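Local structure of mirolysin (Tannerella forsythia, 6R7V) at residues L46-V51 / R298-Y303; A99-K104 / R285-F290; R108-N113 / N144-R149; L152-C157 / D180-H185. The protein is the latent precursor of a pappalysin-family zinc metallopeptidase that cleaves peptide bonds, probably held inactive by a cysteine switch. The protein carries 1 engineered substitution. One frame throughout, in Å; residues are numbered along the deposited sequence.

Contact 1 (L46-V51 / R298-Y303)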
loop_
_atom_site.group_PDB
_atom_site.type_symbol
_atom_site.label_atom_id
_atom_site.label_comp_id
_atom_site.label_asym_id
_atom_site.label_seq_id
_atom_site.Cartn_x
_atom_site.Cartn_y
_atom_site.Cartn_z
ATOM N N LEU A 46 3.580 -2.025 14.966
ATOM C CA LEU A 46 3.227 -3.386 14.575
ATOM C C LEU A 46 1.826 -3.401 13.975
ATOM O O LEU A 46 0.880 -2.902 14.582
ATOM C CB LEU A 46 3.302 -4.308 15.812
ATOM C CG LEU A 46 2.838 -5.758 15.633
ATOM C CD1 LEU A 46 3.623 -6.474 14.543
ATOM C CD2 LEU A 46 2.988 -6.512 16.961
ATOM N N ILE A 47 1.704 -4.047 12.823
ATOM C CA ILE A 47 0.444 -4.148 12.112
ATOM C C ILE A 47 -0.024 -5.591 12.066
ATOM O O ILE A 47 0.564 -6.373 11.319
ATOM C CB ILE A 47 0.603 -3.630 10.656
ATOM C CG1 ILE A 47 1.216 -2.216 10.559
ATOM C CG2 ILE A 47 -0.745 -3.719 9.879
ATOM C CD1 ILE A 47 0.469 -1.160 11.065
ATOM N N PRO A 48 -1.114 -5.957 12.783
ATOM C CA PRO A 48 -1.717 -7.303 12.619
ATOM C C PRO A 48 -2.388 -7.391 11.269
ATOM O O PRO A 48 -3.099 -6.463 10.872
ATOM C CB PRO A 48 -2.787 -7.354 13.740
ATOM C CG PRO A 48 -2.434 -6.212 14.692
ATOM C CD PRO A 48 -1.875 -5.146 13.755
ATOM N N VAL A 49 -2.162 -8.486 10.534
ATOM C CA VAL A 49 -2.682 -8.635 9.192
ATOM C C VAL A 49 -3.590 -9.837 9.099
ATOM O O VAL A 49 -3.294 -10.900 9.634
ATOM C CB VAL A 49 -1.493 -8.803 8.189
ATOM C CG1 VAL A 49 -1.983 -9.062 6.754
ATOM C CG2 VAL A 49 -0.569 -7.579 8.217
ATOM N N VAL A 50 -4.665 -9.700 8.343
ATOM C CA VAL A 50 -5.481 -10.824 7.922
ATOM C C VAL A 50 -5.531 -10.801 6.404
ATOM O O VAL A 50 -5.774 -9.749 5.784
ATOM C CB VAL A 50 -6.882 -10.863 8.575
ATOM C CG1 VAL A 50 -7.682 -9.573 8.327
ATOM C CG2 VAL A 50 -7.667 -12.102 8.139
ATOM N N VAL A 51 -5.209 -11.943 5.808
ATOM C CA VAL A 51 -5.281 -12.098 4.341
ATOM C C VAL A 51 -6.515 -12.897 3.995
ATOM O O VAL A 51 -6.667 -14.052 4.453
ATOM C CB VAL A 51 -4.004 -12.770 3.801
ATOM C CG1 VAL A 51 -4.083 -12.931 2.275
ATOM C CG2 VAL A 51 -2.787 -11.931 4.181
ATOM N N ARG A 298 -3.989 4.948 15.403
ATOM C CA ARG A 298 -3.381 4.706 16.720
ATOM C C ARG A 298 -3.956 3.486 17.467
ATOM O O ARG A 298 -3.198 2.818 18.176
ATOM C CB ARG A 298 -3.455 5.957 17.610
ATOM C CG ARG A 298 -4.852 6.267 18.113
ATOM C CD ARG A 298 -4.959 7.616 18.816
ATOM N NE ARG A 298 -6.331 7.873 19.257
ATOM C CZ ARG A 298 -7.275 8.447 18.515
ATOM N NH1 ARG A 298 -7.010 8.842 17.277
ATOM N NH2 ARG A 298 -8.491 8.641 19.012
ATOM N N GLU A 299 -5.267 3.192 17.311
ATOM C CA GLU A 299 -5.916 2.073 18.015
ATOM C C GLU A 299 -5.310 0.732 17.611
ATOM O O GLU A 299 -5.259 -0.197 18.423
ATOM C CB GLU A 299 -7.429 2.044 17.766
ATOM C CG GLU A 299 -8.230 1.538 18.950
ATOM C CD GLU A 299 -9.019 0.269 18.710
ATOM O OE1 GLU A 299 -10.248 0.364 18.492
ATOM O OE2 GLU A 299 -8.410 -0.824 18.748
ATOM N N MET A 300 -4.818 0.632 16.363
ATOM C CA MET A 300 -4.230 -0.595 15.901
ATOM C C MET A 300 -3.030 -0.960 16.773
ATOM O O MET A 300 -2.704 -2.135 16.906
ATOM C CB MET A 300 -3.820 -0.447 14.437
ATOM C CG MET A 300 -3.305 -1.714 13.854
ATOM S SD MET A 300 -3.117 -1.528 12.102
ATOM C CE MET A 300 -4.832 -1.804 11.556
ATOM N N GLN A 301 -2.383 0.038 17.386
ATOM C CA GLN A 301 -1.224 -0.266 18.215
ATOM C C GLN A 301 -1.577 -0.752 19.610
ATOM O O GLN A 301 -0.733 -1.384 20.241
ATOM C CB GLN A 301 -0.301 0.951 18.307
ATOM C CG GLN A 301 0.239 1.350 16.931
ATOM C CD GLN A 301 0.874 0.179 16.227
ATOM O OE1 GLN A 301 1.931 -0.324 16.655
ATOM N NE2 GLN A 301 0.208 -0.306 15.170
ATOM N N ILE A 302 -2.788 -0.456 20.103
ATOM C CA ILE A 302 -3.170 -0.797 21.481
ATOM C C ILE A 302 -3.226 -2.327 21.674
ATOM O O ILE A 302 -2.675 -2.848 22.647
ATOM C CB ILE A 302 -4.502 -0.110 21.898
ATOM C CG1 ILE A 302 -4.429 1.449 21.770
ATOM C CG2 ILE A 302 -4.922 -0.506 23.348
ATOM C CD1 ILE A 302 -3.353 2.204 22.572
ATOM N N TYR A 303 -3.806 -3.035 20.722
ATOM C CA TYR A 303 -3.928 -4.472 20.882
ATOM C C TYR A 303 -3.088 -5.256 19.867
ATOM O O TYR A 303 -3.276 -6.465 19.770
ATOM C CB TYR A 303 -5.419 -4.873 20.785
ATOM C CG TYR A 303 -6.304 -4.035 21.680
ATOM C CD1 TYR A 303 -6.313 -4.225 23.059
ATOM C CD2 TYR A 303 -7.070 -2.994 21.158
ATOM C CE1 TYR A 303 -7.086 -3.422 23.897
ATOM C CE2 TYR A 303 -7.861 -2.192 21.985
ATOM C CZ TYR A 303 -7.864 -2.409 23.355
ATOM O OH TYR A 303 -8.604 -1.593 24.186
#
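The nearest CA pairs are Leu46 with Gln301, 6.5 Å apart, and Ile47 with Met300, 7.0 Å apart, where the helical turn 299-302 near the C-terminus approaches the start of strand 45-55. This strand belongs to the mixed sheet of the metzincin catalytic domain, and it pairs in parallel with strands 101-105 and 152-157. Only its beginning meets the turn; further along, the strand runs away from it. The polar part of the contact is a two-bond grip on a single backbone residue. Gln301 NE2 donates to Leu46 O at 2.7 Å, and Gln301 OE1 accepts from Leu46 N at 2.9 Å. The NE2 donor comes in from above the Leu46 carbonyl plane, 44° out of it, whereas Leu46 N lies much nearer the plane of the glutamine carbonyl. A bend at chi2 (-53°) turns CD of Gln301 and so helps present the amide to the strand. Pro48 O bonds strand 152-157 on the same edge, so the glutamine amide occupies the hydrogen-bonding edge just before that neighbour begins. Leu46 itself packs on Ala304 and Asn305 of the next helix, and Glu299 forms a salt bridge with Arg149. Met300 carries the apolar half, its CG anti to the backbone N (chi1 -175°). Met300 CG packs against Pro48 CD at 3.7 Å. Beyond CG, the sulfur meets both branches of Ile47: Met300 SD lies 3.8 Å from Ile47 CD1 and 3.9 Å from Ile47 CG2.

Contact 2 (A99-K104 / R285-F290)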
loop_
_atom_site.group_PDB
_atom_site.type_symbol
_atom_site.label_atom_id
_atom_site.label_comp_id
_atom_site.label_asym_id
_atom_site.label_seq_id
_atom_site.Cartn_x
_atom_site.Cartn_y
_atom_site.Cartn_z
ATOM N N ALA A 99 11.108 2.469 7.588
ATOM C CA ALA A 99 9.839 2.853 8.200
ATOM C C ALA A 99 9.684 2.344 9.594
ATOM O O ALA A 99 8.847 2.859 10.323
ATOM C CB ALA A 99 8.667 2.359 7.357
ATOM N N ASN A 100 10.432 1.295 9.981
ATOM C CA ASN A 100 10.321 0.727 11.322
ATOM C C ASN A 100 8.854 0.356 11.615
ATOM O O ASN A 100 8.286 0.625 12.692
ATOM C CB ASN A 100 10.932 1.663 12.368
ATOM C CG ASN A 100 11.004 1.085 13.766
ATOM O OD1 ASN A 100 11.045 -0.135 13.954
ATOM N ND2 ASN A 100 10.991 1.956 14.760
ATOM N N ILE A 101 8.230 -0.275 10.606
ATOM C CA ILE A 101 6.889 -0.829 10.674
ATOM C C ILE A 101 7.030 -2.319 10.390
ATOM O O ILE A 101 7.629 -2.700 9.377
ATOM C CB ILE A 101 5.951 -0.125 9.653
ATOM C CG1 ILE A 101 5.797 1.360 9.982
ATOM C CG2 ILE A 101 4.572 -0.806 9.639
ATOM C CD1 ILE A 101 5.001 2.194 8.912
ATOM N N GLU A 102 6.449 -3.144 11.268
ATOM C CA GLU A 102 6.396 -4.607 11.163
ATOM C C GLU A 102 5.006 -5.091 10.857
ATOM O O GLU A 102 4.043 -4.508 11.353
ATOM C CB GLU A 102 6.763 -5.257 12.517
ATOM C CG GLU A 102 8.202 -5.291 12.919
ATOM C CD GLU A 102 8.388 -5.787 14.345
ATOM O OE1 GLU A 102 7.413 -6.218 15.001
ATOM O OE2 GLU A 102 9.518 -5.658 14.831
ATOM N N PHE A 103 4.906 -6.243 10.199
ATOM C CA PHE A 103 3.640 -6.866 9.827
ATOM C C PHE A 103 3.644 -8.274 10.330
ATOM O O PHE A 103 4.651 -8.972 10.198
ATOM C CB PHE A 103 3.459 -6.865 8.304
ATOM C CG PHE A 103 3.419 -5.488 7.694
ATOM C CD1 PHE A 103 4.598 -4.798 7.411
ATOM C CD2 PHE A 103 2.205 -4.857 7.436
ATOM C CE1 PHE A 103 4.562 -3.520 6.853
ATOM C CE2 PHE A 103 2.170 -3.558 6.915
ATOM C CZ PHE A 103 3.356 -2.898 6.618
ATOM N N LYS A 104 2.543 -8.695 10.961
ATOM C CA LYS A 104 2.451 -10.082 11.415
ATOM C C LYS A 104 1.070 -10.587 11.150
ATOM O O LYS A 104 0.090 -9.895 11.449
ATOM C CB LYS A 104 2.761 -10.244 12.917
ATOM C CG LYS A 104 4.191 -9.974 13.340
ATOM C CD LYS A 104 4.354 -10.213 14.854
ATOM C CE LYS A 104 5.615 -9.562 15.339
ATOM N NZ LYS A 104 5.878 -9.848 16.769
ATOM N N ARG A 285 5.574 10.412 6.831
ATOM C CA ARG A 285 4.156 10.520 6.574
ATOM C C ARG A 285 3.435 9.249 7.037
ATOM O O ARG A 285 2.371 9.338 7.656
ATOM C CB ARG A 285 3.920 10.785 5.085
ATOM C CG ARG A 285 2.474 10.714 4.661
ATOM C CD ARG A 285 1.592 11.732 5.342
ATOM N NE ARG A 285 1.800 13.053 4.793
ATOM C CZ ARG A 285 0.917 13.699 4.044
ATOM N NH1 ARG A 285 -0.287 13.188 3.832
ATOM N NH2 ARG A 285 1.208 14.885 3.554
ATOM N N MET A 286 3.986 8.077 6.724
ATOM C CA MET A 286 3.336 6.811 7.106
ATOM C C MET A 286 3.281 6.647 8.623
ATOM O O MET A 286 2.232 6.302 9.180
ATOM C CB MET A 286 4.105 5.638 6.467
ATOM C CG MET A 286 3.978 5.651 4.941
ATOM S SD MET A 286 4.529 4.079 4.199
ATOM C CE MET A 286 6.339 4.263 4.398
ATOM N N ARG A 287 4.380 6.963 9.315
ATOM C CA ARG A 287 4.391 6.768 10.755
ATOM C C ARG A 287 3.486 7.742 11.505
ATOM O O ARG A 287 2.999 7.433 12.603
ATOM C CB ARG A 287 5.806 6.913 11.302
ATOM C CG ARG A 287 6.733 5.787 10.802
ATOM C CD ARG A 287 8.133 5.972 11.382
ATOM N NE ARG A 287 8.156 5.929 12.848
ATOM C CZ ARG A 287 8.090 4.816 13.575
ATOM N NH1 ARG A 287 8.036 3.620 12.981
ATOM N NH2 ARG A 287 8.085 4.883 14.905
ATOM N N SER A 288 3.256 8.912 10.887
ATOM C CA SER A 288 2.428 9.955 11.507
ATOM C C SER A 288 0.991 9.483 11.768
ATOM O O SER A 288 0.345 10.003 12.691
ATOM C CB SER A 288 2.424 11.221 10.652
ATOM O OG SER A 288 1.632 11.094 9.484
ATOM N N LEU A 289 0.516 8.481 11.026
ATOM C CA LEU A 289 -0.852 7.951 11.214
ATOM C C LEU A 289 -0.998 7.221 12.529
ATOM O O LEU A 289 -2.123 6.944 12.943
ATOM C CB LEU A 289 -1.216 6.999 10.072
ATOM C CG LEU A 289 -1.187 7.581 8.667
ATOM C CD1 LEU A 289 -1.390 6.499 7.653
ATOM C CD2 LEU A 289 -2.273 8.635 8.461
ATOM N N PHE A 290 0.126 6.949 13.218
ATOM C CA PHE A 290 0.069 6.205 14.467
ATOM C C PHE A 290 0.371 7.116 15.653
ATOM O O PHE A 290 0.617 6.618 16.745
ATOM C CB PHE A 290 1.014 5.014 14.394
ATOM C CG PHE A 290 0.633 4.086 13.271
ATOM C CD1 PHE A 290 -0.229 3.008 13.495
ATOM C CD2 PHE A 290 1.154 4.264 11.992
ATOM C CE1 PHE A 290 -0.568 2.148 12.456
ATOM C CE2 PHE A 290 0.806 3.403 10.952
ATOM C CZ PHE A 290 -0.064 2.364 11.187
#
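Arg287 and Asn100 meet with their flat groups almost parallel, guanidinium and amide planes 6° apart, although the two side chains cross obliquely. One nitrogen does most of the work. Arg287 NH1 donates to Ala99 O at 2.9 Å, and it also makes a weak, strongly bent bond to Asn100 O, 3.0 Å away and at the edge of the guanidinium. Asn100 has a left-handed backbone here (phi 54°), and the two successive carbonyls both turn to this nitrogen. The same NH1 lies 3.5 Å from Asn100 CB. Arg287 reaches out by way of a bend at chi3 (60°), which places NE, and its other terminal nitrogen, NH2, binds the carbonyls of Pro41 and Ser43. Asn100 OD1 in turn bonds Thr44. Beside this polar edge, Met286 points toward segment 99-104: its CE touches Ala99 CB at 4.2 Å, and its CB lies 4.3 Å from Ile101 CD1. The contact thus ties the end of helix 280-288 to the loop entering strand 101-105, with the side chain of Met286 about 12 Å from the zinc ion. A C-terminal helix packed against the start of a sheet strand is consistent with the metzincin catalytic fold.

Contact 3 (R108-N113 / N144-R149)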
loop_
_atom_site.group_PDB
_atom_site.type_symbol
_atom_site.label_atom_id
_atom_site.label_comp_id
_atom_site.label_asym_id
_atom_site.label_seq_id
_atom_site.Cartn_x
_atom_site.Cartn_y
_atom_site.Cartn_z
ATOM N N ARG A 108 -5.299 -14.208 16.534
ATOM C CA ARG A 108 -6.606 -14.171 17.224
ATOM C C ARG A 108 -7.589 -13.457 16.327
ATOM O O ARG A 108 -7.265 -12.365 15.838
ATOM C CB ARG A 108 -6.496 -13.452 18.577
ATOM C CG ARG A 108 -5.620 -14.210 19.557
ATOM C CD ARG A 108 -5.307 -13.384 20.754
ATOM N NE ARG A 108 -4.178 -13.942 21.495
ATOM C CZ ARG A 108 -3.833 -13.555 22.716
ATOM N NH1 ARG A 108 -4.507 -12.591 23.329
ATOM N NH2 ARG A 108 -2.804 -14.121 23.329
ATOM N N ASP A 109 -8.757 -14.085 16.063
ATOM C CA ASP A 109 -9.732 -13.483 15.159
ATOM C C ASP A 109 -10.617 -12.503 15.959
ATOM O O ASP A 109 -10.447 -12.402 17.176
ATOM C CB ASP A 109 -10.543 -14.562 14.397
ATOM C CG ASP A 109 -11.620 -15.302 15.166
ATOM O OD1 ASP A 109 -11.931 -14.898 16.319
ATOM O OD2 ASP A 109 -12.137 -16.322 14.630
ATOM N N PRO A 110 -11.568 -11.789 15.337
ATOM C CA PRO A 110 -12.354 -10.804 16.091
ATOM C C PRO A 110 -13.242 -11.396 17.179
ATOM O O PRO A 110 -13.746 -10.647 18.004
ATOM C CB PRO A 110 -13.210 -10.152 15.005
ATOM C CG PRO A 110 -12.343 -10.273 13.759
ATOM C CD PRO A 110 -11.823 -11.661 13.883
ATOM N N ASN A 111 -13.457 -12.726 17.176
ATOM C CA ASN A 111 -14.264 -13.355 18.219
ATOM C C ASN A 111 -13.381 -13.989 19.308
ATOM O O ASN A 111 -13.913 -14.687 20.171
ATOM C CB ASN A 111 -15.240 -14.401 17.633
ATOM C CG ASN A 111 -16.199 -13.763 16.668
ATOM O OD1 ASN A 111 -16.507 -12.570 16.784
ATOM N ND2 ASN A 111 -16.670 -14.530 15.698
ATOM N N GLY A 112 -12.062 -13.776 19.242
ATOM C CA GLY A 112 -11.142 -14.337 20.234
ATOM C C GLY A 112 -10.716 -15.766 19.948
ATOM O O GLY A 112 -10.098 -16.422 20.805
ATOM N N ASN A 113 -11.050 -16.272 18.755
ATOM C CA ASN A 113 -10.657 -17.632 18.422
ATOM C C ASN A 113 -9.303 -17.655 17.744
ATOM O O ASN A 113 -8.919 -16.684 17.103
ATOM C CB ASN A 113 -11.697 -18.279 17.537
ATOM C CG ASN A 113 -12.929 -18.603 18.336
ATOM O OD1 ASN A 113 -12.844 -19.198 19.416
ATOM N ND2 ASN A 113 -14.086 -18.170 17.863
ATOM N N ASN A 144 -16.353 -10.233 4.323
ATOM C CA ASN A 144 -16.351 -9.042 5.181
ATOM C C ASN A 144 -15.011 -8.825 5.870
ATOM O O ASN A 144 -14.338 -9.781 6.265
ATOM C CB ASN A 144 -17.406 -9.155 6.278
ATOM C CG ASN A 144 -18.836 -9.076 5.822
ATOM O OD1 ASN A 144 -19.154 -8.818 4.657
ATOM N ND2 ASN A 144 -19.762 -9.278 6.761
ATOM N N ALA A 145 -14.641 -7.560 6.045
ATOM C CA ALA A 145 -13.429 -7.227 6.761
ATOM C C ALA A 145 -13.521 -7.627 8.227
ATOM O O ALA A 145 -14.615 -7.681 8.809
ATOM C CB ALA A 145 -13.212 -5.720 6.671
ATOM N N TRP A 146 -12.359 -7.898 8.817
ATOM C CA TRP A 146 -12.184 -8.049 10.243
ATOM C C TRP A 146 -11.943 -6.668 10.798
ATOM O O TRP A 146 -11.134 -5.921 10.215
ATOM C CB TRP A 146 -10.968 -8.917 10.548
ATOM C CG TRP A 146 -11.130 -10.383 10.266
ATOM C CD1 TRP A 146 -12.146 -11.015 9.589
ATOM C CD2 TRP A 146 -10.227 -11.405 10.679
ATOM N NE1 TRP A 146 -11.964 -12.388 9.648
ATOM C CE2 TRP A 146 -10.757 -12.644 10.247
ATOM C CE3 TRP A 146 -9.073 -11.412 11.479
ATOM C CZ2 TRP A 146 -10.137 -13.859 10.544
ATOM C CZ3 TRP A 146 -8.412 -12.601 11.681
ATOM C CH2 TRP A 146 -8.961 -13.812 11.250
ATOM N N ASN A 147 -12.587 -6.352 11.934
ATOM C CA ASN A 147 -12.467 -5.063 12.635
ATOM C C ASN A 147 -11.268 -4.204 12.085
ATOM O O ASN A 147 -10.115 -4.399 12.492
ATOM C CB ASN A 147 -12.298 -5.304 14.124
ATOM C CG ASN A 147 -12.313 -4.018 14.927
ATOM O OD1 ASN A 147 -12.248 -2.897 14.387
ATOM N ND2 ASN A 147 -12.316 -4.168 16.242
ATOM N N THR A 148 -11.561 -3.207 11.213
ATOM C CA THR A 148 -10.506 -2.434 10.547
ATOM C C THR A 148 -9.752 -1.485 11.486
ATOM O O THR A 148 -8.733 -0.914 11.070
ATOM C CB THR A 148 -11.051 -1.686 9.334
ATOM O OG1 THR A 148 -12.089 -0.810 9.770
ATOM C CG2 THR A 148 -11.582 -2.630 8.279
ATOM N N ARG A 149 -10.223 -1.349 12.743
ATOM C CA ARG A 149 -9.497 -0.531 13.725
ATOM C C ARG A 149 -8.320 -1.323 14.263
ATOM O O ARG A 149 -7.393 -0.747 14.816
ATOM C CB ARG A 149 -10.409 -0.163 14.902
ATOM C CG ARG A 149 -11.701 0.526 14.501
ATOM C CD ARG A 149 -12.589 0.841 15.701
ATOM N NE ARG A 149 -11.982 1.773 16.662
ATOM C CZ ARG A 149 -11.793 3.068 16.432
ATOM N NH1 ARG A 149 -12.097 3.591 15.249
ATOM N NH2 ARG A 149 -11.274 3.848 17.374
#
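Pro110 lies over one face of the Trp146 indole, with CD above the centre of the ring. Pro110 CD stands 3.8 Å from the centroid of the six-membered ring, 20° off the normal, a CH-pi contact. Proline and tryptophan side chains cross at about a right angle, and Pro110 CG lies 3.7 Å from Trp146 CG, back toward the root of the indole. Asp109 makes a second CH-pi contact over that face: its CB is 3.6 Å from Trp146 CH2. The carboxylate of Asp109 swings away from the indole and serves its own loop. Chi1 (75°) sets CG between the backbone N and the carbonyl carbon; OD1 accepts from Asn111 N at 2.8 Å and from Asn113 N at 2.9 Å, the two donors arriving from opposite faces of the carboxylate plane. The first bond makes an Asx turn, and it sits within the type I beta turn from Asp109 to Gly112, closed by Gly112 N to Asp109 O. This turn belongs to the loop between strands 101-105 and 118-122, while Trp146 is in the loop leading to strand 152-157, so these CH-pi contacts join two connections of the catalytic-domain sheet at the protein surface. Further out, Tyr151 and His52 both meet the indole edge-to-face, and Trp146 N bonds Asn153 OD1. Arg108 binds the carbonyls of Asn309 and Pro310 at the chain's modelled end.

Contact 4 (L152-C157 / D180-H185)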
loop_
_atom_site.group_PDB
_atom_site.type_symbol
_atom_site.label_atom_id
_atom_site.label_comp_id
_atom_site.label_asym_id
_atom_site.label_seq_id
_atom_site.Cartn_x
_atom_site.Cartn_y
_atom_site.Cartn_z
ATOM N N LEU A 152 -5.111 -4.924 9.614
ATOM C CA LEU A 152 -4.988 -4.581 8.198
ATOM C C LEU A 152 -5.540 -5.763 7.431
ATOM O O LEU A 152 -5.024 -6.880 7.527
ATOM C CB LEU A 152 -3.546 -4.281 7.766
ATOM C CG LEU A 152 -3.223 -4.377 6.244
ATOM C CD1 LEU A 152 -3.994 -3.325 5.411
ATOM C CD2 LEU A 152 -1.740 -4.184 5.967
ATOM N N ASN A 153 -6.592 -5.502 6.651
ATOM C CA ASN A 153 -7.232 -6.496 5.798
ATOM C C ASN A 153 -6.663 -6.429 4.391
ATOM O O ASN A 153 -6.696 -5.355 3.766
ATOM C CB ASN A 153 -8.731 -6.245 5.721
ATOM C CG ASN A 153 -9.466 -6.525 6.990
ATOM O OD1 ASN A 153 -10.100 -7.577 7.158
ATOM N ND2 ASN A 153 -9.398 -5.603 7.925
ATOM N N ILE A 154 -6.115 -7.555 3.915
ATOM C CA ILE A 154 -5.582 -7.665 2.574
ATOM C C ILE A 154 -6.390 -8.702 1.836
ATOM O O ILE A 154 -6.324 -9.891 2.212
ATOM C CB ILE A 154 -4.096 -8.051 2.548
ATOM C CG1 ILE A 154 -3.215 -7.076 3.368
ATOM C CG2 ILE A 154 -3.647 -8.135 1.082
ATOM C CD1 ILE A 154 -1.682 -7.485 3.375
ATOM N N TRP A 155 -7.186 -8.285 0.838
ATOM C CA TRP A 155 -7.979 -9.235 0.062
ATOM C C TRP A 155 -7.179 -9.630 -1.151
ATOM O O TRP A 155 -6.530 -8.760 -1.758
ATOM C CB TRP A 155 -9.309 -8.601 -0.363
ATOM C CG TRP A 155 -10.295 -8.432 0.735
ATOM C CD1 TRP A 155 -11.333 -9.271 1.027
ATOM C CD2 TRP A 155 -10.467 -7.272 1.569
ATOM N NE1 TRP A 155 -12.097 -8.746 2.051
ATOM C CE2 TRP A 155 -11.562 -7.531 2.425
ATOM C CE3 TRP A 155 -9.760 -6.059 1.723
ATOM C CZ2 TRP A 155 -12.019 -6.588 3.356
ATOM C CZ3 TRP A 155 -10.189 -5.147 2.675
ATOM C CH2 TRP A 155 -11.331 -5.392 3.451
ATOM N N VAL A 156 -7.173 -10.933 -1.490
ATOM C CA VAL A 156 -6.475 -11.449 -2.663
ATOM C C VAL A 156 -7.500 -12.093 -3.563
ATOM O O VAL A 156 -8.270 -12.935 -3.081
ATOM C CB VAL A 156 -5.388 -12.449 -2.239
ATOM C CG1 VAL A 156 -4.656 -13.011 -3.459
ATOM C CG2 VAL A 156 -4.403 -11.798 -1.257
ATOM N N CYS A 157 -7.628 -11.621 -4.811
ATOM C CA CYS A 157 -8.687 -12.097 -5.676
ATOM C C CYS A 157 -8.329 -11.866 -7.141
ATOM O O CYS A 157 -7.292 -11.243 -7.439
ATOM C CB CYS A 157 -9.983 -11.365 -5.329
ATOM S SG CYS A 157 -9.958 -9.603 -5.750
ATOM N N ASP A 180 -11.886 -0.291 4.532
ATOM C CA ASP A 180 -10.498 0.080 4.699
ATOM C C ASP A 180 -9.591 -1.147 4.542
ATOM O O ASP A 180 -9.930 -2.249 4.999
ATOM C CB ASP A 180 -10.256 0.761 6.056
ATOM C CG ASP A 180 -8.817 1.222 6.220
ATOM O OD1 ASP A 180 -8.325 1.961 5.335
ATOM O OD2 ASP A 180 -8.177 0.789 7.175
ATOM N N GLY A 181 -8.486 -0.981 3.817
ATOM C CA GLY A 181 -7.566 -2.071 3.560
ATOM C C GLY A 181 -7.071 -2.042 2.146
ATOM O O GLY A 181 -7.147 -0.988 1.466
ATOM N N VAL A 182 -6.522 -3.200 1.702
ATOM C CA VAL A 182 -5.928 -3.267 0.365
ATOM C C VAL A 182 -6.337 -4.542 -0.333
ATOM O O VAL A 182 -6.653 -5.563 0.310
ATOM C CB VAL A 182 -4.381 -3.085 0.333
ATOM C CG1 VAL A 182 -3.943 -1.796 1.044
ATOM C CG2 VAL A 182 -3.649 -4.290 0.909
ATOM N N VAL A 183 -6.426 -4.458 -1.672
ATOM C CA VAL A 183 -6.850 -5.586 -2.514
ATOM C C VAL A 183 -5.740 -5.821 -3.523
ATOM O O VAL A 183 -5.301 -4.862 -4.198
ATOM C CB VAL A 183 -8.193 -5.291 -3.227
ATOM C CG1 VAL A 183 -8.655 -6.502 -4.030
ATOM C CG2 VAL A 183 -9.293 -4.888 -2.235
ATOM N N ILE A 184 -5.291 -7.090 -3.655
ATOM C CA ILE A 184 -4.219 -7.422 -4.574
ATOM C C ILE A 184 -4.644 -8.523 -5.532
ATOM O O ILE A 184 -5.244 -9.514 -5.104
ATOM C CB ILE A 184 -2.928 -7.850 -3.803
ATOM C CG1 ILE A 184 -2.498 -6.868 -2.660
ATOM C CG2 ILE A 184 -1.724 -8.047 -4.802
ATOM C CD1 ILE A 184 -2.071 -5.430 -3.221
ATOM N N HIS A 185 -4.230 -8.421 -6.801
ATOM C CA HIS A 185 -4.514 -9.482 -7.777
ATOM C C HIS A 185 -3.752 -10.717 -7.358
ATOM O O HIS A 185 -2.557 -10.631 -7.065
ATOM C CB HIS A 185 -4.037 -9.003 -9.151
ATOM C CG HIS A 185 -4.543 -9.811 -10.300
ATOM N ND1 HIS A 185 -4.294 -11.161 -10.401
ATOM C CD2 HIS A 185 -5.339 -9.430 -11.324
ATOM C CE1 HIS A 185 -4.915 -11.560 -11.505
ATOM N NE2 HIS A 185 -5.579 -10.564 -12.082
HETATM O O HOH W 1 -8.120 -3.148 6.977
#
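Ile154 and Val182 sit side by side on one face of a parallel strand pair, pointing the same way. Val182 is modelled in two conformers; in one, CG2 nestles between both branches of Ile154, 3.7 Å from CG1 and 3.8 Å from CG2. Ile184 follows there, its CG1 4.1 Å from Ile154 CG2. On the sheet's opposite face, Trp155 turns its rim to the partner strand. Trp155 CE3 comes within 3.4 Å of Val182 O, and CZ3 tucks toward Asp180 O and Gly181 CA, where a side chain on Gly181 would clash with it and with Asn153 O. Val183 fills the step beyond: CG2 lies against Trp155 CE3, while CG1 touches Cys157 SG at 3.8 Å. Four backbone bonds hold the register, from Val182 N to Asn153 O at 3.0 Å through to Cys157 N to Ile184 O at 3.2 Å. Before the first, a water bridges Asn153 N, from which it accepts, and Asp180 O. Val182 and Ile184 pack on the engineered Ala208 of helix 203-212, which carries zinc ligands His207 and His211. A parallel pair beneath the zinc-binding helix, flanked by antiparallel strand 165-167, is typical of the metzincin sheet.

How the contacts relate
Contacts 1, 2 and 4 all reach the same mixed sheet: strand 45-55 lies between 101-105 and 152-157, and 182-185 follows the latter. Contact 1 is the nearest neighbour of contacts 2 and 3, with centres about 10 and 11 Å away; contacts 2 and 3 are about 20 Å apart. Along the chain, contact 1 closes the longest loop and contact 2 nests within it, while contacts 3 and 4 come in series inside both. Late segments 285-290 and 298-303 therefore return to early strands, bringing the C-terminal end back against the sheet. Contact 4 lies nearest the chain's centre, under the zinc-binding helix, and contact 3 at the surface.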